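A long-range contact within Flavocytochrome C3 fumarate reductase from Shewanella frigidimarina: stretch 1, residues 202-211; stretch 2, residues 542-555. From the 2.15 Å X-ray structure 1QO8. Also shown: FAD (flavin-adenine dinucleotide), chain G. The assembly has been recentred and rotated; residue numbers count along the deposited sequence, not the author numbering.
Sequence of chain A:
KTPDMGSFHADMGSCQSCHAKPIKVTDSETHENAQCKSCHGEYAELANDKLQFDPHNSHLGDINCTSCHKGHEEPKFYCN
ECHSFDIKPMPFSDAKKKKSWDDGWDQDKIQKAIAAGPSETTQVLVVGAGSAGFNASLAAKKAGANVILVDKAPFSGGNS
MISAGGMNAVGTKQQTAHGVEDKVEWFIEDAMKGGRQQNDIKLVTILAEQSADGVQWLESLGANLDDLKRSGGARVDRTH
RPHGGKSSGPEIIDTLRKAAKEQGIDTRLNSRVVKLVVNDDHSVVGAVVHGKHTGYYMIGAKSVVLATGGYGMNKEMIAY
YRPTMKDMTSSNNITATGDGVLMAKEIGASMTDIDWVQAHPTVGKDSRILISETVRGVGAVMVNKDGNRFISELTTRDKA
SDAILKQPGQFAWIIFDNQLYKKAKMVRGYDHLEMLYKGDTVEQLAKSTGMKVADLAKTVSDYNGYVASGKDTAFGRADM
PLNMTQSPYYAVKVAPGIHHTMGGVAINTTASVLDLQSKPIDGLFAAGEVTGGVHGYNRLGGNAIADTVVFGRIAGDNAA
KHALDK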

ATOM      1  N   LYS A 202      -4.233 -10.931  18.349  1.00 52.05           N
ATOM      2  CA  LYS A 202      -4.508 -10.223  19.575  1.00 54.51           C
ATOM      3  C   LYS A 202      -5.726  -9.306  19.455  1.00 52.67           C
ATOM      4  O   LYS A 202      -6.480  -9.145  20.425  1.00 48.13           O
ATOM      5  CB  LYS A 202      -3.277  -9.412  20.025  1.00 57.97           C
ATOM      6  CG  LYS A 202      -1.996 -10.198  19.929  1.00 62.47           C
ATOM      7  CD  LYS A 202      -0.735  -9.377  19.775  1.00 67.41           C
ATOM      8  CE  LYS A 202      -0.810  -8.139  18.897  1.00 67.83           C
ATOM      9  NZ  LYS A 202       0.426  -8.048  18.046  1.00 70.36           N
ATOM     10  N   LEU A 203      -5.878  -8.716  18.258  1.00 50.89           N
ATOM     11  CA  LEU A 203      -7.039  -7.803  18.125  1.00 47.17           C
ATOM     12  C   LEU A 203      -8.296  -8.669  18.076  1.00 45.60           C
ATOM     13  O   LEU A 203      -9.307  -8.348  18.711  1.00 44.57           O
ATOM     14  CB  LEU A 203      -6.802  -6.930  16.900  1.00 45.94           C
ATOM     15  CG  LEU A 203      -5.603  -5.993  16.874  1.00 46.84           C
ATOM     16  CD1 LEU A 203      -5.639  -5.182  15.577  1.00 45.65           C
ATOM     17  CD2 LEU A 203      -5.600  -5.057  18.089  1.00 44.00           C
ATOM     18  N   VAL A 204      -8.208  -9.809  17.386  1.00 45.08           N
ATOM     19  CA  VAL A 204      -9.306 -10.749  17.247  1.00 47.70           C
ATOM     20  C   VAL A 204      -9.787 -11.283  18.584  1.00 51.60           C
ATOM     21  O   VAL A 204     -11.009 -11.428  18.765  1.00 49.20           O
ATOM     22  CB  VAL A 204      -9.001 -11.903  16.271  1.00 46.00           C
ATOM     23  CG1 VAL A 204     -10.152 -12.855  16.059  1.00 44.17           C
ATOM     24  CG2 VAL A 204      -8.683 -11.236  14.919  1.00 43.86           C
ATOM     25  N   THR A 205      -8.834 -11.652  19.453  1.00 51.18           N
ATOM     26  CA  THR A 205      -9.145 -12.111  20.799  1.00 51.51           C
ATOM     27  C   THR A 205      -9.897 -11.098  21.636  1.00 50.51           C
ATOM     28  O   THR A 205     -10.916 -11.430  22.249  1.00 50.63           O
ATOM     29  CB  THR A 205      -7.800 -12.545  21.500  1.00 50.44           C
ATOM     30  OG1 THR A 205      -7.279 -13.620  20.689  1.00 50.76           O
ATOM     31  CG2 THR A 205      -8.021 -13.030  22.910  1.00 48.13           C
ATOM     32  N   ILE A 206      -9.473  -9.858  21.694  1.00 51.27           N
ATOM     33  CA  ILE A 206     -10.213  -8.761  22.312  1.00 52.04           C
ATOM     34  C   ILE A 206     -11.588  -8.531  21.698  1.00 51.83           C
ATOM     35  O   ILE A 206     -12.575  -8.324  22.440  1.00 48.51           O
ATOM     36  CB  ILE A 206      -9.406  -7.461  22.209  1.00 53.19           C
ATOM     37  CG1 ILE A 206      -8.184  -7.678  23.152  1.00 54.13           C
ATOM     38  CG2 ILE A 206     -10.187  -6.217  22.564  1.00 52.28           C
ATOM     39  CD1 ILE A 206      -7.268  -6.502  23.282  1.00 54.31           C
ATOM     40  N   LEU A 207     -11.627  -8.570  20.366  1.00 49.01           N
ATOM     41  CA  LEU A 207     -12.902  -8.500  19.672  1.00 51.27           C
ATOM     42  C   LEU A 207     -13.852  -9.571  20.238  1.00 50.48           C
ATOM     43  O   LEU A 207     -14.914  -9.196  20.724  1.00 48.77           O
ATOM     44  CB  LEU A 207     -12.796  -8.666  18.146  1.00 48.70           C
ATOM     45  CG  LEU A 207     -14.134  -8.480  17.439  1.00 51.11           C
ATOM     46  CD1 LEU A 207     -14.617  -7.062  17.682  1.00 51.77           C
ATOM     47  CD2 LEU A 207     -14.039  -8.762  15.923  1.00 49.70           C
ATOM     48  N   ALA A 208     -13.438 -10.832  20.231  1.00 49.59           N
ATOM     49  CA  ALA A 208     -14.251 -11.924  20.730  1.00 50.51           C
ATOM     50  C   ALA A 208     -14.602 -11.719  22.204  1.00 52.42           C
ATOM     51  O   ALA A 208     -15.760 -11.802  22.587  1.00 50.44           O
ATOM     52  CB  ALA A 208     -13.572 -13.298  20.601  1.00 45.33           C
ATOM     53  N   GLU A 209     -13.603 -11.398  23.017  1.00 53.06           N
ATOM     54  CA  GLU A 209     -13.781 -11.373  24.450  1.00 54.97           C
ATOM     55  C   GLU A 209     -14.740 -10.308  24.924  1.00 55.12           C
ATOM     56  O   GLU A 209     -15.363 -10.498  25.960  1.00 54.84           O
ATOM     57  CB  GLU A 209     -12.426 -11.156  25.135  1.00 56.39           C
ATOM     58  CG  GLU A 209     -11.673 -12.497  25.165  1.00 59.04           C
ATOM     59  CD  GLU A 209     -10.265 -12.314  25.717  1.00 59.94           C
ATOM     60  OE1 GLU A 209      -9.785 -11.184  25.876  1.00 59.12           O
ATOM     61  OE2 GLU A 209      -9.647 -13.372  25.996  1.00 63.02           O
ATOM     62  N   GLN A 210     -14.846  -9.181  24.235  1.00 54.75           N
ATOM     63  CA  GLN A 210     -15.558  -8.012  24.694  1.00 51.42           C
ATOM     64  C   GLN A 210     -16.824  -7.714  23.908  1.00 49.15           C
ATOM     65  O   GLN A 210     -17.465  -6.682  24.056  1.00 48.40           O
ATOM     66  CB  GLN A 210     -14.569  -6.824  24.605  1.00 54.28           C
ATOM     67  CG  GLN A 210     -13.681  -6.841  25.848  1.00 59.90           C
ATOM     68  CD  GLN A 210     -12.504  -5.901  25.783  1.00 62.35           C
ATOM     69  OE1 GLN A 210     -11.395  -6.291  26.153  1.00 64.57           O
ATOM     70  NE2 GLN A 210     -12.680  -4.637  25.373  1.00 62.58           N
ATOM     71  N   SER A 211     -17.176  -8.569  22.994  1.00 47.82           N
ATOM     72  CA  SER A 211     -18.305  -8.462  22.093  1.00 49.43           C
ATOM     73  C   SER A 211     -19.615  -8.552  22.854  1.00 49.73           C
ATOM     74  O   SER A 211     -20.440  -7.679  22.541  1.00 47.95           O
ATOM     75  CB  SER A 211     -18.216  -9.495  20.984  1.00 48.88           C
ATOM     76  OG  SER A 211     -18.146 -10.847  21.393  1.00 49.80           O
ATOM     77  N   GLY A 542     -20.914  -8.996  10.303  1.00 35.21           N
ATOM     78  CA  GLY A 542     -21.169  -8.829  11.686  1.00 38.22           C
ATOM     79  C   GLY A 542     -19.971  -8.425  12.547  1.00 43.98           C
ATOM     80  O   GLY A 542     -20.091  -7.930  13.685  1.00 45.00           O
ATOM     81  N   ASN A 543     -18.772  -8.626  11.988  1.00 43.31           N
ATOM     82  CA  ASN A 543     -17.561  -8.373  12.765  1.00 42.91           C
ATOM     83  C   ASN A 543     -17.107  -6.928  12.715  1.00 41.95           C
ATOM     84  O   ASN A 543     -16.506  -6.434  13.676  1.00 39.27           O
ATOM     85  CB  ASN A 543     -16.461  -9.275  12.154  1.00 43.67           C
ATOM     86  CG  ASN A 543     -16.424 -10.598  12.890  1.00 45.75           C
ATOM     87  OD1 ASN A 543     -17.216 -10.804  13.818  1.00 45.20           O
ATOM     88  ND2 ASN A 543     -15.508 -11.449  12.506  1.00 44.17           N
ATOM     89  N   ALA A 544     -17.385  -6.235  11.620  1.00 41.89           N
ATOM     90  CA  ALA A 544     -16.966  -4.803  11.558  1.00 43.28           C
ATOM     91  C   ALA A 544     -17.814  -3.897  12.435  1.00 43.42           C
ATOM     92  O   ALA A 544     -17.296  -2.961  13.066  1.00 43.51           O
ATOM     93  CB  ALA A 544     -17.115  -4.297  10.138  1.00 37.79           C
ATOM     94  N   ILE A 545     -19.138  -4.160  12.497  1.00 43.88           N
ATOM     95  CA  ILE A 545     -19.981  -3.437  13.465  1.00 44.23           C
ATOM     96  C   ILE A 545     -19.440  -3.766  14.851  1.00 44.57           C
ATOM     97  O   ILE A 545     -19.283  -2.849  15.662  1.00 42.99           O
ATOM     98  CB  ILE A 545     -21.509  -3.720  13.406  1.00 44.78           C
ATOM     99  CG1 ILE A 545     -22.004  -3.043  12.156  1.00 43.14           C
ATOM    100  CG2 ILE A 545     -22.274  -3.199  14.635  1.00 43.78           C
ATOM    101  CD1 ILE A 545     -21.982  -1.500  12.317  1.00 43.95           C
ATOM    102  N   ALA A 546     -19.088  -5.027  15.133  1.00 42.95           N
ATOM    103  CA  ALA A 546     -18.612  -5.336  16.465  1.00 44.13           C
ATOM    104  C   ALA A 546     -17.299  -4.659  16.813  1.00 43.35           C
ATOM    105  O   ALA A 546     -17.014  -4.267  17.947  1.00 42.61           O
ATOM    106  CB  ALA A 546     -18.402  -6.850  16.625  1.00 43.88           C
ATOM    107  N   ASP A 547     -16.402  -4.617  15.847  1.00 44.03           N
ATOM    108  CA  ASP A 547     -15.148  -3.853  15.881  1.00 44.75           C
ATOM    109  C   ASP A 547     -15.427  -2.391  16.215  1.00 43.37           C
ATOM    110  O   ASP A 547     -14.793  -1.878  17.116  1.00 44.60           O
ATOM    111  CB  ASP A 547     -14.522  -3.999  14.489  1.00 46.63           C
ATOM    112  CG  ASP A 547     -13.255  -3.213  14.243  1.00 51.35           C
ATOM    113  OD1 ASP A 547     -12.511  -2.840  15.173  1.00 49.95           O
ATOM    114  OD2 ASP A 547     -12.991  -2.972  13.031  1.00 53.35           O
ATOM    115  N   THR A 548     -16.348  -1.676  15.624  1.00 41.02           N
ATOM    116  CA  THR A 548     -16.570  -0.250  15.945  1.00 41.59           C
ATOM    117  C   THR A 548     -17.008  -0.100  17.396  1.00 42.25           C
ATOM    118  O   THR A 548     -16.556   0.848  18.062  1.00 41.05           O
ATOM    119  CB  THR A 548     -17.594   0.432  15.017  1.00 41.61           C
ATOM    120  OG1 THR A 548     -18.883  -0.186  15.278  1.00 41.89           O
ATOM    121  CG2 THR A 548     -17.249   0.233  13.550  1.00 39.61           C
ATOM    122  N   VAL A 549     -17.736  -1.093  17.950  1.00 43.68           N
ATOM    123  CA  VAL A 549     -18.136  -0.950  19.337  1.00 45.53           C
ATOM    124  C   VAL A 549     -16.962  -1.275  20.265  1.00 45.46           C
ATOM    125  O   VAL A 549     -16.591  -0.535  21.180  1.00 45.82           O
ATOM    126  CB  VAL A 549     -19.348  -1.827  19.725  1.00 46.35           C
ATOM    127  CG1 VAL A 549     -19.659  -1.671  21.194  1.00 43.07           C
ATOM    128  CG2 VAL A 549     -20.549  -1.397  18.866  1.00 42.69           C
ATOM    129  N   VAL A 550     -16.378  -2.436  20.094  1.00 44.79           N
ATOM    130  CA  VAL A 550     -15.354  -2.882  21.020  1.00 45.66           C
ATOM    131  C   VAL A 550     -14.140  -1.922  20.973  1.00 47.24           C
ATOM    132  O   VAL A 550     -13.605  -1.577  22.021  1.00 43.36           O
ATOM    133  CB  VAL A 550     -14.926  -4.297  20.665  1.00 46.39           C
ATOM    134  CG1 VAL A 550     -13.624  -4.697  21.334  1.00 46.30           C
ATOM    135  CG2 VAL A 550     -16.004  -5.320  21.022  1.00 47.12           C
ATOM    136  N   PHE A 551     -13.617  -1.588  19.796  1.00 45.62           N
ATOM    137  CA  PHE A 551     -12.367  -0.832  19.776  1.00 46.77           C
ATOM    138  C   PHE A 551     -12.704   0.648  19.861  1.00 46.67           C
ATOM    139  O   PHE A 551     -11.866   1.481  20.211  1.00 45.54           O
ATOM    140  CB  PHE A 551     -11.508  -1.177  18.541  1.00 48.41           C
ATOM    141  CG  PHE A 551     -10.795  -2.496  18.756  1.00 50.55           C
ATOM    142  CD1 PHE A 551      -9.716  -2.596  19.622  1.00 50.00           C
ATOM    143  CD2 PHE A 551     -11.258  -3.633  18.097  1.00 52.01           C
ATOM    144  CE1 PHE A 551      -9.137  -3.829  19.869  1.00 50.95           C
ATOM    145  CE2 PHE A 551     -10.649  -4.862  18.326  1.00 51.56           C
ATOM    146  CZ  PHE A 551      -9.595  -4.971  19.213  1.00 51.15           C
ATOM    147  N   GLY A 552     -13.924   1.040  19.447  1.00 45.65           N
ATOM    148  CA  GLY A 552     -14.355   2.432  19.618  1.00 43.62           C
ATOM    149  C   GLY A 552     -14.328   2.751  21.107  1.00 44.81           C
ATOM    150  O   GLY A 552     -13.826   3.834  21.478  1.00 46.12           O
ATOM    151  N   ARG A 553     -14.736   1.789  21.955  1.00 43.96           N
ATOM    152  CA  ARG A 553     -14.844   2.067  23.377  1.00 47.22           C
ATOM    153  C   ARG A 553     -13.410   1.989  23.970  1.00 48.57           C
ATOM    154  O   ARG A 553     -13.105   2.721  24.895  1.00 47.24           O
ATOM    155  CB  ARG A 553     -15.702   1.055  24.154  1.00 47.72           C
ATOM    156  CG  ARG A 553     -17.174   0.971  23.720  1.00 49.02           C
ATOM    157  CD  ARG A 553     -17.882  -0.227  24.333  1.00 47.03           C
ATOM    158  NE  ARG A 553     -18.143   0.036  25.764  1.00 48.23           N
ATOM    159  CZ  ARG A 553     -18.418  -0.953  26.620  1.00 49.57           C
ATOM    160  NH1 ARG A 553     -18.487  -2.249  26.277  1.00 46.13           N
ATOM    161  NH2 ARG A 553     -18.688  -0.627  27.878  1.00 48.36           N
ATOM    162  N   ILE A 554     -12.588   1.044  23.473  1.00 49.44           N
ATOM    163  CA  ILE A 554     -11.193   1.001  23.932  1.00 48.65           C
ATOM    164  C   ILE A 554     -10.439   2.263  23.529  1.00 49.89           C
ATOM    165  O   ILE A 554      -9.750   2.847  24.411  1.00 51.45           O
ATOM    166  CB  ILE A 554     -10.497  -0.276  23.448  1.00 49.79           C
ATOM    167  CG1 ILE A 554     -11.022  -1.504  24.156  1.00 48.15           C
ATOM    168  CG2 ILE A 554      -8.990  -0.179  23.740  1.00 48.77           C
ATOM    169  CD1 ILE A 554     -10.700  -2.823  23.485  1.00 49.30           C
ATOM    170  N   ALA A 555     -10.645   2.795  22.313  1.00 46.40           N
ATOM    171  CA  ALA A 555      -9.939   3.973  21.859  1.00 46.94           C
ATOM    172  C   ALA A 555     -10.258   5.211  22.698  1.00 47.99           C
ATOM    173  O   ALA A 555      -9.422   6.054  22.981  1.00 45.73           O
ATOM    174  CB  ALA A 555     -10.311   4.369  20.415  1.00 45.02           C
TER
HETATM  175  PA  FAD G 605     -18.249   5.032   9.516  1.00 37.10           P
HETATM  176  O1A FAD G 605     -19.557   4.560  10.072  1.00 36.29           O
HETATM  177  O2A FAD G 605     -18.078   5.197   8.182  1.00 34.89           O
HETATM  178  O5B FAD G 605     -18.259   6.543   9.947  1.00 38.68           O
HETATM  179  C5B FAD G 605     -17.079   7.435   9.800  1.00 37.74           C
HETATM  180  C4B FAD G 605     -17.557   8.938  10.125  1.00 37.13           C
HETATM  181  O4B FAD G 605     -16.292   9.744   9.949  1.00 36.70           O
HETATM  182  C3B FAD G 605     -18.487   9.494   8.997  1.00 36.57           C
HETATM  183  O3B FAD G 605     -19.742   9.903   9.309  1.00 34.67           O
HETATM  184  C2B FAD G 605     -17.552  10.385   8.100  1.00 37.21           C
HETATM  185  O2B FAD G 605     -18.205  11.511   7.464  1.00 40.43           O
HETATM  186  C1B FAD G 605     -16.673  10.939   9.158  1.00 36.52           C
HETATM  187  N9A FAD G 605     -15.374  11.399   8.648  1.00 40.56           N
HETATM  188  C8A FAD G 605     -14.601  10.853   7.654  1.00 37.92           C
HETATM  189  N7A FAD G 605     -13.561  11.588   7.375  1.00 38.16           N
HETATM  190  C5A FAD G 605     -13.633  12.686   8.227  1.00 37.60           C
HETATM  191  C6A FAD G 605     -12.835  13.903   8.356  1.00 38.01           C
HETATM  192  N6A FAD G 605     -11.771  14.157   7.645  1.00 38.15           N
HETATM  193  N1A FAD G 605     -13.241  14.735   9.347  1.00 37.75           N
HETATM  194  C2A FAD G 605     -14.400  14.556  10.066  1.00 39.56           C
HETATM  195  N3A FAD G 605     -15.205  13.471   9.994  1.00 38.68           N
HETATM  196  C4A FAD G 605     -14.771  12.605   9.039  1.00 38.96           C
HETATM  197  N1  FAD G 605     -20.528  -4.690   8.917  1.00 45.98           N
HETATM  198  C2  FAD G 605     -20.980  -5.504   9.832  1.00 47.89           C
HETATM  199  O2  FAD G 605     -20.369  -6.044  10.695  1.00 45.75           O
HETATM  200  N3  FAD G 605     -22.358  -5.870   9.919  1.00 52.54           N
HETATM  201  C4  FAD G 605     -23.189  -5.287   8.968  1.00 53.17           C
HETATM  202  O4  FAD G 605     -24.350  -5.584   8.948  1.00 56.32           O
HETATM  203  C4X FAD G 605     -22.644  -4.430   7.918  1.00 48.56           C
HETATM  204  N5  FAD G 605     -23.450  -3.929   6.969  1.00 46.53           N
HETATM  205  C5X FAD G 605     -22.976  -3.069   6.037  1.00 44.72           C
HETATM  206  C6  FAD G 605     -23.877  -2.571   5.086  1.00 43.24           C
HETATM  207  C7  FAD G 605     -23.428  -1.690   4.131  1.00 45.29           C
HETATM  208  C7M FAD G 605     -24.324  -1.110   3.084  1.00 43.57           C
HETATM  209  C8  FAD G 605     -22.048  -1.277   4.171  1.00 44.00           C
HETATM  210  C8M FAD G 605     -21.565  -0.261   3.180  1.00 44.80           C
HETATM  211  C9  FAD G 605     -21.173  -1.739   5.120  1.00 40.94           C
HETATM  212  C9A FAD G 605     -21.595  -2.635   6.074  1.00 42.13           C
HETATM  213  N10 FAD G 605     -20.784  -3.205   7.075  1.00 41.14           N
HETATM  214  C10 FAD G 605     -21.257  -4.076   7.979  1.00 44.56           C
HETATM  215  C1' FAD G 605     -19.477  -2.562   7.423  1.00 43.11           C
HETATM  216  C2' FAD G 605     -19.642  -1.695   8.716  1.00 41.42           C
HETATM  217  O2' FAD G 605     -20.954  -1.082   8.480  1.00 42.40           O
HETATM  218  C3' FAD G 605     -18.642  -0.525   8.554  1.00 39.59           C
HETATM  219  O3' FAD G 605     -17.299  -1.016   8.448  1.00 42.08           O
HETATM  220  C4' FAD G 605     -18.521   0.152   9.961  1.00 41.19           C
HETATM  221  O4' FAD G 605     -19.839   0.744  10.170  1.00 37.41           O
HETATM  222  C5' FAD G 605     -17.500   1.333   9.780  1.00 36.37           C
HETATM  223  O5' FAD G 605     -17.739   2.196  11.061  1.00 41.82           O
HETATM  224  P   FAD G 605     -16.854   3.407  11.409  1.00 38.53           P
HETATM  225  O1P FAD G 605     -17.401   3.904  12.728  1.00 38.39           O
HETATM  226  O2P FAD G 605     -15.556   2.911  11.305  1.00 38.75           O
HETATM  227  O3P FAD G 605     -17.025   4.284  10.268  1.00 35.93           O
HETATM  228  O   HOH W   1     -14.488  -2.747  24.298  1.00 40.32           O
HETATM  229  O   HOH W   2     -17.193  -3.803  24.067  1.00 55.25           O

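Two helices cross almost at a right angle, 92° between their N-to-C directions, and no direct hydrogen bond joins them; the polar links run through two waters. No two touching residues are closer than 336 positions in sequence. With axes 9.5 Å apart at closest approach and 465 Å² buried in total, the contact rests on reciprocal knob-into-hole packing at the crossing, where the CA atoms of Leu207 and Val550 lie 6.3 Å apart.

The CA-to-CB bond of Leu207 (chi1 t, chi2 p) points sideways relative to the second helix, but the end of the side chain comes nearer and sits among Asn543, Ala546, Asp547 and Val550. Its CD1 lies 3.5 Å from Asp547 N, 3.9 Å from Ala546 CB and 3.7 Å from Ala546 O. Asp547 N is already hydrogen-bonded to Asn543 O (2.8 Å). In return, Val550 points toward the first helix and fits among Ile206, Leu207, Gln210 and Ser211; its CG2 is 3.6 Å from Gln210 O and 4.0 Å from Leu207 CD1.

Phe551 (chi1 m) extends the packing toward Leu203. Its CZ lies 3.4 Å from Leu203 O, which meets the ring at its edge, near the ring plane, and 3.6 Å from Ile206 CG2. The same CG2 is 3.6 Å from Ile554 CD1 and 4.0 Å from Val550 CG1, so this one methyl meets three apolar neighbours.

At the more exposed margin, Gln210 combines apolar contact, its CB 4.0 Å from Val550 CG1, with hydration. Water 1 accepts from Gln210 NE2 and donates to Val550 O; its oxygen lies 2.8 Å from Gln210 NE2 and 2.7 Å from Val550 O. Water 2 donates to Gln210 O and accepts from Arg553 NH1, its oxygen 2.9 Å from Gln210 O and 3.0 Å from Arg553 NH1, which brings the long arginine into the contact indirectly.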